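Local coordinates for protein Non-ribosomal peptide synthetase (Methanobrevibacter ruminantium, PDB 6VTJ) that probably releases a finished peptide as an aldehyde or alcohol by NAD(P)H-dependent reduction of its carrier-bound thioester, serving as the carrier-reductase end of a nonribosomal peptide synthetase, at residues Met363-Tyr368 / Pro470-Glu475; Arg384-Met389 / Glu456-Ile461; Leu138-Leu143 / Asp172-Tyr177; Gln255-Ser260 / Leu298-Val303. One frame throughout, in Å; residues are numbered along the deposited sequence.

Along the chain, contact 3 closes first, joining helix 137-149 to helix 166-177 and closing the loop of chain that contains strand 154-158. Contact 4 follows, closing the path from strand 252-258 through to helix 291-308. Contact 1 then opens at the end of strand 360-365 and closes only near the start of helix 474-485; contact 2, strand 385-388 with helix 456-464, is nested inside it. Contacts 1, 2 and 4 reach the same mixed sheet. Side chains link the set: Leu-138 of contact 3 packs on Ile-256 of contact 4, Ile-366 of contact 1 on His-141 of contact 3, and Ile-259 of contact 4 on His-387 of contact 2.

Contact 1 of 4, residues Met363-Tyr368 / Pro470-Glu475; sequences MSQIDY and PEADEE
Pro-470 sets its CG almost exactly above the middle of the Tyr-368 ring: CG stands 3.8 Å from the Tyr-368 centroid and only 3° off the ring normal. This is a proline-aromatic CH-pi contact, formed where strand 360-365 of the Rossmann-type sheet hands over to helix 366-376. The neighbouring CD of the proline sits nearer the rim, 3.5 Å from Tyr-368 CD2, so two methylenes share the one face. Lys-371, a turn further along the helix, makes a cation-pi contact with the same tyrosine.

Gln-365, at the N-cap position of that helix, supplies the polar half. Its chain is bent at the second torsion, which places CD (chi2 96°) beside the proline, and the amide slides past the pyrrolidine ring in the opposite sense. NE2 donates to Pro-470 O over 3.0 Å with an N-H...O angle of 160°. The carbonyl lies close to the amide plane of the glutamine, whereas NE2 stands above the plane of the carbonyl itself. Asn-390 ND2 also donates to Pro-470 O, so two side-chain amides grip this oxygen.

From there the chain makes an inverse gamma turn centred on Ala-472, and Asp-473 caps helix 474-485 through OD1, bonded to the backbone N of Tyr-476. The turn presents Ala-472 to the strand: its CB meets Met-363 CB at 3.7 Å, and Met-363 CG is 3.9 Å from that same Ala-472 methyl.

Contact 2 of 4, residues Arg384-Met389 / Glu456-Ile461; sequences RVFHCM and EQTVDI
A helix laid across a strand of the Rossmann-type sheet brings Thr-458 of helix 456-464 against Phe-386 and His-387 of strand 385-388. The segment axes approach to 7.0 Å at 86°. Phe-386 and Cys-388 bond through their backbones to strand 313-322, while the N-H of His-387 is taken by a side chain: His-387 N donates to Thr-458 OG1 over 2.8 Å, nearly straight at 176°. Thr-458 OG1 is held a second time, by Glu-279 OE2. The threonine rotamer sets OG1 anti to its carbonyl carbon (chi1 -63°), and the methyl CG2 lies 3.2 Å from His-387 O. The imidazole leads away from the helix, with ND1 bonded to Glu-454 O.

Farther along, Ile-461 CD1 touches Phe-386 CE1 at 3.9 Å, in the plane of the ring at its edge. A water closes the polar flank by donating to Val-385 O and accepting from Gln-457 NE2, which also bonds Asn-113 O.

Around this contact, Leu-376 of helix 366-376 packs on Phe-386, Cys-388 and Ile-461, while Trp-115 and Phe-118 of helix 115-120 lie against Ile-461.

Contact 3 of 4, residues Leu138-Leu143 / Asp172-Tyr177; sequences LGIHIL and DVMNDY
His-141 NE2 and the backbone O of Tyr-177 are both hydrogen-bonded to a single atom, NH1 of Arg-324, which thereby bridges the two helices where their aromatic side chains meet. The rings form an offset edge-to-face pair: the edge of His-141 is directed at the face of Tyr-177, centroids 5.5 Å apart and planes at 73°. The closest atoms of the pair are His-141 CE1 and Tyr-177 CD1, at 3.9 Å.

The rest of the contact is apolar and centres on Ile-140. Its CG1 is anti to the backbone N (chi1 -165°), which leaves CG2 in the crowded position between N and the carbonyl carbon. That CG2 methyl makes a CH-pi contact over one face of Tyr-177, 3.9 Å from the ring centroid and displaced toward the rim. At the other end, Ile-140 CD1 reaches Val-173 CG1 at 3.9 Å and Met-174 CG at 4.0 Å. Leu-143 CD2 then meets the same Met-174 CG at 4.1 Å, crossing the methionine at about a right angle.

Both helices are crossover helices of the Rossmann-type core: helix 137-149 connects strands 129-132 and 154-158, and helix 166-177 connects 154-158 to 190-194. Their segment axes stay 10.7 Å apart at 85°, a steep crossing bridged by these side chains.

The polar ends find partners outside the pair: His-141 ND1 bonds Phe-137 O, and Tyr-177 OH bonds Lys-332 N. With a carbonyl at ND1 and an arginine at NE2, the imidazole is probably neutral and protonated on ND1.

Contact 4 of 4, residues Gln255-Ser260 / Leu298-Val303; sequences QISTIS and LAERAV
This is a buried helix-on-sheet contact in the Rossmann-type core, where Gln-255 and Ser-257 of strand 252-258 face Ala-299, Glu-300 and Val-303 of helix 291-308. The short segments run 9.4 Å apart with their directions at 141°, closer to antiparallel than parallel. Alternation along the strand turns Gln-255 and Ser-257 to the helix, while Ile-256 packs on Leu-138 on the other side.

The polar tie is Ser-257 OG, which donates to Glu-300 OE2. The modelled separation, 2.5 Å from OG to OE2, is unusually short, so its exact length is doubtful. Ser-257 holds OG anti to the backbone N (chi1 -165°), and Glu-300, extended beyond CG, brings its carboxylate back to the strand. Its second oxygen, OE1, forms a salt bridge with Arg-317 NH2 of the adjacent strand, so the buried charge is paired.

Van der Waals contacts complete the interface. Gln-255 CB meets Val-303 CG2 at 3.9 Å, and its NE2 lies 3.5 Å from Ala-299 CB, while OE1 is bonded to Asn-216 ND2.

Just beyond, Thr-258 OG1 accepts from Ser-260 N in an ST turn (3.0 Å, 162°). The Thr-258 side chain touches Tyr-292 and Lys-296 and is about 8 Å from the bound 4'-phosphopantetheine. Helix 291-308 leads on to parallel strand 313-322, making a beta-alpha-beta crossover, and the Thr-Tyr-Lys grouping is consistent with the Ser/Thr-Tyr-Lys triad of short-chain dehydrogenase/reductases, Tyr-292 and Lys-296 having the YxxxK spacing.

Contact 1 of 4, residues Met363-Tyr368 / Pro470-Glu475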
loop_
_atom_site.group_PDB
_atom_site.type_symbol
_atom_site.label_atom_id
_atom_site.label_comp_id
_atom_site.label_asym_id
_atom_site.label_seq_id
_atom_site.Cartn_x
_atom_site.Cartn_y
_atom_site.Cartn_z
ATOM N N MET A 363 2.274 12.723 -5.042
ATOM C CA MET A 363 3.123 11.894 -5.895
ATOM C C MET A 363 4.441 11.740 -5.144
ATOM O O MET A 363 5.364 12.548 -5.276
ATOM C CB MET A 363 3.288 12.491 -7.271
ATOM C CG MET A 363 1.942 12.786 -7.937
ATOM S SD MET A 363 1.119 11.327 -8.593
ATOM C CE MET A 363 2.181 10.935 -9.987
ATOM N N SER A 364 4.509 10.699 -4.325
ATOM C CA SER A 364 5.672 10.461 -3.472
ATOM C C SER A 364 6.696 9.670 -4.277
ATOM O O SER A 364 6.641 8.441 -4.343
ATOM C CB SER A 364 5.241 9.728 -2.208
ATOM O OG SER A 364 4.361 10.537 -1.436
ATOM N N GLN A 365 7.635 10.394 -4.897
ATOM C CA GLN A 365 8.650 9.781 -5.749
ATOM C C GLN A 365 9.525 8.828 -4.936
ATOM O O GLN A 365 10.097 9.219 -3.909
ATOM C CB GLN A 365 9.503 10.871 -6.400
ATOM C CG GLN A 365 8.680 11.954 -7.154
ATOM C CD GLN A 365 8.407 13.211 -6.318
ATOM O OE1 GLN A 365 8.520 13.197 -5.090
ATOM N NE2 GLN A 365 8.078 14.313 -6.994
ATOM N N ILE A 366 9.646 7.582 -5.420
ATOM C CA ILE A 366 10.174 6.477 -4.610
ATOM C C ILE A 366 11.603 6.740 -4.133
ATOM O O ILE A 366 11.998 6.284 -3.038
ATOM C CB ILE A 366 10.066 5.152 -5.397
ATOM C CG1 ILE A 366 10.247 3.936 -4.485
ATOM C CG2 ILE A 366 11.117 5.093 -6.465
ATOM C CD1 ILE A 366 9.184 3.736 -3.450
ATOM N N ASP A 367 12.404 7.465 -4.923
ATOM C CA ASP A 367 13.763 7.752 -4.466
ATOM C C ASP A 367 13.733 8.746 -3.315
ATOM O O ASP A 367 14.493 8.616 -2.348
ATOM C CB ASP A 367 14.665 8.245 -5.623
ATOM C CG ASP A 367 13.986 9.239 -6.579
ATOM O OD1 ASP A 367 12.761 9.480 -6.501
ATOM O OD2 ASP A 367 14.701 9.775 -7.458
ATOM N N TYR A 368 12.794 9.691 -3.355
ATOM C CA TYR A 368 12.662 10.602 -2.235
ATOM C C TYR A 368 11.933 9.967 -1.051
ATOM O O TYR A 368 12.247 10.309 0.094
ATOM C CB TYR A 368 12.008 11.897 -2.709
ATOM C CG TYR A 368 13.043 12.771 -3.372
ATOM C CD1 TYR A 368 13.477 12.499 -4.663
ATOM C CD2 TYR A 368 13.620 13.845 -2.695
ATOM C CE1 TYR A 368 14.435 13.276 -5.263
ATOM C CE2 TYR A 368 14.587 14.631 -3.293
ATOM C CZ TYR A 368 14.991 14.341 -4.571
ATOM O OH TYR A 368 15.950 15.115 -5.162
ATOM N N PRO A 470 10.447 17.273 -3.881
ATOM C CA PRO A 470 10.419 17.900 -5.203
ATOM C C PRO A 470 9.014 17.905 -5.763
ATOM O O PRO A 470 8.265 16.936 -5.622
ATOM C CB PRO A 470 11.335 17.007 -6.048
ATOM C CG PRO A 470 11.292 15.697 -5.411
ATOM C CD PRO A 470 11.045 15.923 -3.923
ATOM N N GLU A 471 8.672 18.993 -6.439
ATOM C CA GLU A 471 7.344 19.120 -7.019
ATOM C C GLU A 471 7.146 18.098 -8.128
ATOM O O GLU A 471 8.047 17.833 -8.927
ATOM C CB GLU A 471 7.148 20.526 -7.570
ATOM C CG GLU A 471 7.116 21.572 -6.489
ATOM C CD GLU A 471 6.033 22.605 -6.704
ATOM O OE1 GLU A 471 5.058 22.614 -5.909
ATOM O OE2 GLU A 471 6.163 23.406 -7.668
ATOM N N ALA A 472 5.956 17.511 -8.170
ATOM C CA ALA A 472 5.570 16.640 -9.279
ATOM C C ALA A 472 5.044 17.516 -10.415
ATOM O O ALA A 472 3.851 17.548 -10.719
ATOM C CB ALA A 472 4.534 15.613 -8.838
ATOM N N ASP A 473 5.967 18.272 -11.022
ATOM C CA ASP A 473 5.631 19.147 -12.137
ATOM C C ASP A 473 5.448 18.351 -13.436
ATOM O O ASP A 473 5.638 17.123 -13.492
ATOM C CB ASP A 473 6.694 20.231 -12.312
ATOM C CG ASP A 473 8.104 19.668 -12.427
ATOM O OD1 ASP A 473 8.266 18.480 -12.771
ATOM O OD2 ASP A 473 9.057 20.411 -12.147
ATOM N N GLU A 474 5.100 19.085 -14.503
ATOM C CA GLU A 474 4.811 18.457 -15.792
ATOM C C GLU A 474 5.990 17.628 -16.290
ATOM O O GLU A 474 5.811 16.483 -16.735
ATOM C CB GLU A 474 4.422 19.510 -16.841
ATOM C CG GLU A 474 3.863 18.845 -18.113
ATOM C CD GLU A 474 3.201 19.798 -19.111
ATOM O OE1 GLU A 474 3.917 20.454 -19.905
ATOM O OE2 GLU A 474 1.950 19.857 -19.120
ATOM N N GLU A 475 7.205 18.172 -16.182
ATOM C CA GLU A 475 8.391 17.427 -16.596
ATOM C C GLU A 475 8.482 16.101 -15.850
ATOM O O GLU A 475 8.697 15.044 -16.461
ATOM C CB GLU A 475 9.654 18.273 -16.382
ATOM C CG GLU A 475 9.669 19.604 -17.183
ATOM C CD GLU A 475 9.406 20.851 -16.311
ATOM O OE1 GLU A 475 10.296 21.738 -16.262
ATOM O OE2 GLU A 475 8.315 20.945 -15.673
#

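Contact 2 of 4, residues Arg384-Met389 / Glu456-Ile461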
loop_
_atom_site.group_PDB
_atom_site.type_symbol
_atom_site.label_atom_id
_atom_site.label_comp_id
_atom_site.label_asym_id
_atom_site.label_seq_id
_atom_site.Cartn_x
_atom_site.Cartn_y
_atom_site.Cartn_z
ATOM N N ARG A 384 8.115 9.405 17.108
ATOM C CA ARG A 384 7.778 8.022 16.798
ATOM C C ARG A 384 6.992 7.811 15.509
ATOM O O ARG A 384 7.089 6.729 14.926
ATOM C CB ARG A 384 7.000 7.410 17.965
ATOM C CG ARG A 384 7.913 6.991 19.123
ATOM C CD ARG A 384 7.131 6.334 20.292
ATOM N NE ARG A 384 8.027 6.105 21.421
ATOM C CZ ARG A 384 8.174 6.929 22.468
ATOM N NH1 ARG A 384 7.464 8.048 22.565
ATOM N NH2 ARG A 384 9.040 6.627 23.429
ATOM N N VAL A 385 6.231 8.789 15.030
ATOM C CA VAL A 385 5.298 8.556 13.934
ATOM C C VAL A 385 5.422 9.688 12.929
ATOM O O VAL A 385 5.436 10.865 13.304
ATOM C CB VAL A 385 3.844 8.437 14.426
ATOM C CG1 VAL A 385 2.899 8.358 13.237
ATOM C CG2 VAL A 385 3.662 7.210 15.325
ATOM N N PHE A 386 5.518 9.343 11.658
ATOM C CA PHE A 386 5.702 10.359 10.635
ATOM C C PHE A 386 4.768 10.107 9.460
ATOM O O PHE A 386 4.340 8.972 9.217
ATOM C CB PHE A 386 7.139 10.391 10.160
ATOM C CG PHE A 386 8.126 10.581 11.264
ATOM C CD1 PHE A 386 8.462 11.855 11.698
ATOM C CD2 PHE A 386 8.713 9.489 11.871
ATOM C CE1 PHE A 386 9.371 12.024 12.718
ATOM C CE2 PHE A 386 9.621 9.657 12.908
ATOM C CZ PHE A 386 9.948 10.921 13.324
ATOM N N HIS A 387 4.434 11.197 8.763
ATOM C CA HIS A 387 3.629 11.201 7.545
ATOM C C HIS A 387 4.547 11.580 6.384
ATOM O O HIS A 387 4.665 12.750 6.007
ATOM C CB HIS A 387 2.455 12.145 7.696
ATOM C CG HIS A 387 1.435 11.651 8.677
ATOM N ND1 HIS A 387 0.317 12.375 9.029
ATOM C CD2 HIS A 387 1.366 10.490 9.371
ATOM C CE1 HIS A 387 -0.395 11.683 9.900
ATOM N NE2 HIS A 387 0.221 10.537 10.126
ATOM N N CYS A 388 5.201 10.571 5.815
ATOM C CA CYS A 388 6.297 10.789 4.882
ATOM C C CYS A 388 5.745 10.680 3.460
ATOM O O CYS A 388 5.797 9.622 2.835
ATOM C CB CYS A 388 7.409 9.785 5.156
ATOM S SG CYS A 388 8.896 10.015 4.163
ATOM N N MET A 389 5.226 11.793 2.950
ATOM C CA MET A 389 4.642 11.856 1.624
ATOM C C MET A 389 4.804 13.261 1.068
ATOM O O MET A 389 4.868 14.243 1.817
ATOM C CB MET A 389 3.157 11.457 1.634
ATOM C CG MET A 389 2.307 12.154 2.691
ATOM S SD MET A 389 0.770 11.231 3.014
ATOM C CE MET A 389 -0.197 11.633 1.554
ATOM N N GLU A 456 1.941 18.320 8.176
ATOM C CA GLU A 456 2.837 19.464 8.276
ATOM C C GLU A 456 3.958 19.212 9.272
ATOM O O GLU A 456 5.112 19.592 9.023
ATOM C CB GLU A 456 2.044 20.724 8.653
ATOM N N GLN A 457 3.659 18.562 10.405
ATOM C CA GLN A 457 4.738 18.297 11.347
ATOM C C GLN A 457 5.858 17.538 10.649
ATOM O O GLN A 457 7.039 17.894 10.765
ATOM C CB GLN A 457 4.227 17.527 12.575
ATOM C CG GLN A 457 5.310 17.245 13.628
ATOM C CD GLN A 457 4.745 16.767 14.966
ATOM O OE1 GLN A 457 4.127 17.533 15.694
ATOM N NE2 GLN A 457 4.958 15.495 15.288
ATOM N N THR A 458 5.508 16.495 9.895
ATOM C CA THR A 458 6.566 15.725 9.248
ATOM C C THR A 458 7.286 16.582 8.212
ATOM O O THR A 458 8.519 16.556 8.119
ATOM C CB THR A 458 5.995 14.450 8.619
ATOM O OG1 THR A 458 5.440 13.609 9.645
ATOM C CG2 THR A 458 7.100 13.669 7.888
ATOM N N VAL A 459 6.538 17.373 7.445
ATOM C CA VAL A 459 7.181 18.292 6.513
ATOM C C VAL A 459 8.224 19.106 7.255
ATOM O O VAL A 459 9.399 19.151 6.861
ATOM C CB VAL A 459 6.124 19.183 5.831
ATOM C CG1 VAL A 459 6.778 20.234 4.903
ATOM C CG2 VAL A 459 5.206 18.316 5.032
ATOM N N ASP A 460 7.836 19.662 8.410
ATOM C CA ASP A 460 8.739 20.556 9.120
ATOM C C ASP A 460 9.970 19.805 9.559
ATOM O O ASP A 460 11.110 20.281 9.375
ATOM C CB ASP A 460 8.046 21.177 10.329
ATOM C CG ASP A 460 7.000 22.177 9.935
ATOM O OD1 ASP A 460 7.068 22.656 8.787
ATOM O OD2 ASP A 460 6.101 22.457 10.752
ATOM N N ILE A 461 9.759 18.601 10.098
ATOM C CA ILE A 461 10.877 17.842 10.625
ATOM C C ILE A 461 11.824 17.502 9.488
ATOM O O ILE A 461 13.036 17.743 9.571
ATOM C CB ILE A 461 10.364 16.596 11.367
ATOM C CG1 ILE A 461 9.669 17.017 12.668
ATOM C CG2 ILE A 461 11.495 15.628 11.656
ATOM C CD1 ILE A 461 9.126 15.841 13.524
HETATM O O HOH W 1 6.671 13.554 13.895
#

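Contact 3 of 4, residues Leu138-Leu143 / Asp172-Tyr177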
loop_
_atom_site.group_PDB
_atom_site.type_symbol
_atom_site.label_atom_id
_atom_site.label_comp_id
_atom_site.label_asym_id
_atom_site.label_seq_id
_atom_site.Cartn_x
_atom_site.Cartn_y
_atom_site.Cartn_z
ATOM N N LEU A 138 9.735 -0.305 -2.892
ATOM C CA LEU A 138 10.289 0.569 -1.868
ATOM C C LEU A 138 11.624 0.035 -1.353
ATOM O O LEU A 138 12.614 0.775 -1.302
ATOM C CB LEU A 138 9.284 0.743 -0.729
ATOM C CG LEU A 138 9.781 1.610 0.437
ATOM C CD1 LEU A 138 10.323 3.006 -0.031
ATOM C CD2 LEU A 138 8.685 1.770 1.472
ATOM N N GLY A 139 11.682 -1.264 -1.033
ATOM C CA GLY A 139 12.858 -1.821 -0.374
ATOM C C GLY A 139 14.143 -1.673 -1.169
ATOM O O GLY A 139 15.204 -1.379 -0.600
ATOM N N ILE A 140 14.071 -1.878 -2.491
ATOM C CA ILE A 140 15.251 -1.747 -3.342
ATOM C C ILE A 140 15.769 -0.321 -3.322
ATOM O O ILE A 140 16.984 -0.081 -3.374
ATOM C CB ILE A 140 14.928 -2.221 -4.780
ATOM C CG1 ILE A 140 16.205 -2.442 -5.569
ATOM C CG2 ILE A 140 14.026 -1.242 -5.538
ATOM C CD1 ILE A 140 17.092 -3.473 -4.966
ATOM N N HIS A 141 14.872 0.647 -3.221
ATOM C CA HIS A 141 15.319 2.028 -3.225
ATOM C C HIS A 141 15.814 2.473 -1.866
ATOM O O HIS A 141 16.698 3.332 -1.793
ATOM C CB HIS A 141 14.191 2.908 -3.731
ATOM C CG HIS A 141 14.010 2.812 -5.210
ATOM N ND1 HIS A 141 13.069 1.993 -5.793
ATOM C CD2 HIS A 141 14.697 3.386 -6.228
ATOM C CE1 HIS A 141 13.155 2.098 -7.110
ATOM N NE2 HIS A 141 14.146 2.925 -7.399
ATOM N N ILE A 142 15.277 1.895 -0.784
ATOM C CA ILE A 142 15.913 2.071 0.522
ATOM C C ILE A 142 17.343 1.531 0.486
ATOM O O ILE A 142 18.267 2.155 1.009
ATOM C CB ILE A 142 15.093 1.401 1.638
ATOM C CG1 ILE A 142 13.733 2.104 1.819
ATOM C CG2 ILE A 142 15.915 1.360 2.944
ATOM C CD1 ILE A 142 12.797 1.452 2.844
ATOM N N LEU A 143 17.548 0.367 -0.138
ATOM C CA LEU A 143 18.898 -0.185 -0.218
ATOM C C LEU A 143 19.799 0.718 -1.057
ATOM O O LEU A 143 20.953 0.993 -0.690
ATOM C CB LEU A 143 18.845 -1.597 -0.802
ATOM C CG LEU A 143 20.142 -2.197 -1.348
ATOM C CD1 LEU A 143 21.139 -2.337 -0.217
ATOM C CD2 LEU A 143 19.881 -3.548 -1.993
ATOM N N ASP A 172 20.267 -9.619 -9.046
ATOM C CA ASP A 172 19.478 -9.450 -10.261
ATOM C C ASP A 172 18.497 -8.295 -10.131
ATOM O O ASP A 172 18.321 -7.517 -11.074
ATOM C CB ASP A 172 18.724 -10.738 -10.590
ATOM C CG ASP A 172 17.958 -10.627 -11.884
ATOM O OD1 ASP A 172 18.593 -10.337 -12.921
ATOM O OD2 ASP A 172 16.722 -10.774 -11.866
ATOM N N VAL A 173 17.842 -8.175 -8.976
ATOM C CA VAL A 173 16.926 -7.055 -8.761
ATOM C C VAL A 173 17.685 -5.730 -8.773
ATOM O O VAL A 173 17.229 -4.730 -9.358
ATOM C CB VAL A 173 16.158 -7.256 -7.443
ATOM C CG1 VAL A 173 15.235 -6.061 -7.166
ATOM C CG2 VAL A 173 15.406 -8.571 -7.470
ATOM N N MET A 174 18.859 -5.702 -8.129
ATOM C CA MET A 174 19.677 -4.493 -8.109
ATOM C C MET A 174 20.001 -4.035 -9.522
ATOM O O MET A 174 19.878 -2.846 -9.847
ATOM C CB MET A 174 20.965 -4.738 -7.324
ATOM C CG MET A 174 20.805 -4.705 -5.814
ATOM S SD MET A 174 22.301 -5.325 -5.024
ATOM C CE MET A 174 23.365 -3.912 -5.357
ATOM N N ASN A 175 20.417 -4.973 -10.382
ATOM C CA ASN A 175 20.717 -4.604 -11.765
ATOM C C ASN A 175 19.454 -4.248 -12.544
ATOM O O ASN A 175 19.505 -3.425 -13.463
ATOM C CB ASN A 175 21.467 -5.738 -12.456
ATOM C CG ASN A 175 22.903 -5.847 -11.992
ATOM O OD1 ASN A 175 23.559 -4.841 -11.697
ATOM N ND2 ASN A 175 23.402 -7.072 -11.927
ATOM N N ASP A 176 18.324 -4.865 -12.199
ATOM C CA ASP A 176 17.044 -4.484 -12.791
ATOM C C ASP A 176 16.735 -3.006 -12.586
ATOM O O ASP A 176 16.229 -2.337 -13.498
ATOM C CB ASP A 176 15.931 -5.331 -12.181
ATOM C CG ASP A 176 15.339 -6.286 -13.157
ATOM O OD1 ASP A 176 15.672 -6.151 -14.352
ATOM O OD2 ASP A 176 14.552 -7.171 -12.736
ATOM N N TYR A 177 16.998 -2.484 -11.384
ATOM C CA TYR A 177 16.549 -1.139 -11.030
ATOM C C TYR A 177 17.611 -0.054 -11.178
ATOM O O TYR A 177 17.258 1.127 -11.254
ATOM C CB TYR A 177 16.042 -1.118 -9.581
ATOM C CG TYR A 177 14.612 -1.591 -9.412
ATOM C CD1 TYR A 177 13.546 -0.765 -9.744
ATOM C CD2 TYR A 177 14.327 -2.862 -8.910
ATOM C CE1 TYR A 177 12.228 -1.189 -9.590
ATOM C CE2 TYR A 177 13.018 -3.293 -8.747
ATOM C CZ TYR A 177 11.971 -2.445 -9.090
ATOM O OH TYR A 177 10.662 -2.850 -8.937
#

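Contact 4 of 4, residues Gln255-Ser260 / Leu298-Val303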
loop_
_atom_site.group_PDB
_atom_site.type_symbol
_atom_site.label_atom_id
_atom_site.label_comp_id
_atom_site.label_asym_id
_atom_site.label_seq_id
_atom_site.Cartn_x
_atom_site.Cartn_y
_atom_site.Cartn_z
ATOM N N GLN A 255 9.029 0.636 11.260
ATOM C CA GLN A 255 7.967 0.028 10.481
ATOM C C GLN A 255 7.559 0.997 9.376
ATOM O O GLN A 255 7.289 2.168 9.654
ATOM C CB GLN A 255 6.774 -0.299 11.392
ATOM C CG GLN A 255 5.431 -0.546 10.660
ATOM C CD GLN A 255 5.402 -1.862 9.899
ATOM O OE1 GLN A 255 6.445 -2.482 9.659
ATOM N NE2 GLN A 255 4.198 -2.307 9.533
ATOM N N ILE A 256 7.536 0.531 8.130
ATOM C CA ILE A 256 6.943 1.319 7.060
ATOM C C ILE A 256 5.456 1.026 7.055
ATOM O O ILE A 256 5.049 -0.134 6.976
ATOM C CB ILE A 256 7.569 1.002 5.696
ATOM C CG1 ILE A 256 9.102 1.070 5.778
ATOM C CG2 ILE A 256 6.951 1.901 4.623
ATOM C CD1 ILE A 256 9.662 2.411 6.368
ATOM N N SER A 257 4.647 2.076 7.161
ATOM C CA SER A 257 3.206 1.909 7.277
ATOM C C SER A 257 2.513 2.665 6.148
ATOM O O SER A 257 3.150 3.022 5.151
ATOM C CB SER A 257 2.721 2.402 8.645
ATOM O OG SER A 257 1.394 1.951 8.933
ATOM N N THR A 258 1.214 2.891 6.272
ATOM C CA THR A 258 0.460 3.587 5.246
ATOM C C THR A 258 -0.332 4.714 5.890
ATOM O O THR A 258 -0.836 4.576 7.010
ATOM C CB THR A 258 -0.498 2.628 4.467
ATOM O OG1 THR A 258 -1.341 3.395 3.605
ATOM C CG2 THR A 258 -1.397 1.822 5.419
ATOM N N ILE A 259 -0.415 5.839 5.182
ATOM C CA ILE A 259 -1.278 6.929 5.604
ATOM C C ILE A 259 -2.737 6.499 5.644
ATOM O O ILE A 259 -3.554 7.139 6.315
ATOM C CB ILE A 259 -1.085 8.143 4.666
ATOM C CG1 ILE A 259 -1.541 9.441 5.345
ATOM C CG2 ILE A 259 -1.817 7.917 3.319
ATOM C CD1 ILE A 259 -0.787 9.747 6.630
ATOM N N SER A 260 -3.094 5.428 4.931
ATOM C CA SER A 260 -4.485 4.996 4.863
ATOM C C SER A 260 -5.019 4.454 6.183
ATOM O O SER A 260 -6.216 4.161 6.247
ATOM C CB SER A 260 -4.661 3.918 3.791
ATOM O OG SER A 260 -4.334 4.442 2.514
ATOM N N LEU A 298 -3.041 -2.997 12.629
ATOM C CA LEU A 298 -2.663 -3.941 13.684
ATOM C C LEU A 298 -1.150 -3.983 13.848
ATOM O O LEU A 298 -0.634 -4.094 14.969
ATOM C CB LEU A 298 -3.218 -5.337 13.362
ATOM C CG LEU A 298 -4.751 -5.486 13.399
ATOM C CD1 LEU A 298 -5.200 -6.873 12.917
ATOM C CD2 LEU A 298 -5.290 -5.198 14.807
ATOM N N ALA A 299 -0.419 -3.868 12.742
ATOM C CA ALA A 299 1.030 -3.785 12.843
ATOM C C ALA A 299 1.476 -2.530 13.600
ATOM O O ALA A 299 2.361 -2.598 14.463
ATOM C CB ALA A 299 1.627 -3.834 11.445
ATOM N N GLU A 300 0.869 -1.377 13.295
ATOM C CA GLU A 300 1.210 -0.144 13.999
ATOM C C GLU A 300 0.979 -0.301 15.489
ATOM O O GLU A 300 1.801 0.123 16.308
ATOM C CB GLU A 300 0.387 1.033 13.457
ATOM C CG GLU A 300 0.914 1.639 12.142
ATOM C CD GLU A 300 0.348 3.023 11.826
ATOM O OE1 GLU A 300 -0.152 3.698 12.748
ATOM O OE2 GLU A 300 0.426 3.454 10.652
ATOM N N ARG A 301 -0.163 -0.878 15.859
ATOM C CA ARG A 301 -0.465 -1.069 17.277
ATOM C C ARG A 301 0.543 -1.997 17.946
ATOM O O ARG A 301 0.942 -1.761 19.089
ATOM C CB ARG A 301 -1.876 -1.616 17.446
ATOM C CG ARG A 301 -2.368 -1.622 18.883
ATOM C CD ARG A 301 -3.814 -2.096 18.932
ATOM N NE ARG A 301 -3.905 -3.538 18.754
ATOM C CZ ARG A 301 -5.038 -4.232 18.804
ATOM N NH1 ARG A 301 -6.201 -3.619 19.007
ATOM N NH2 ARG A 301 -5.003 -5.548 18.640
ATOM N N ALA A 302 0.976 -3.057 17.255
ATOM C CA ALA A 302 2.017 -3.911 17.829
ATOM C C ALA A 302 3.319 -3.138 18.043
ATOM O O ALA A 302 4.004 -3.302 19.077
ATOM C CB ALA A 302 2.253 -5.123 16.934
ATOM N N VAL A 303 3.681 -2.293 17.073
ATOM C CA VAL A 303 4.934 -1.553 17.168
ATOM C C VAL A 303 4.887 -0.601 18.360
ATOM O O VAL A 303 5.807 -0.560 19.191
ATOM C CB VAL A 303 5.211 -0.810 15.850
ATOM C CG1 VAL A 303 6.361 0.167 16.033
ATOM C CG2 VAL A 303 5.500 -1.793 14.712
#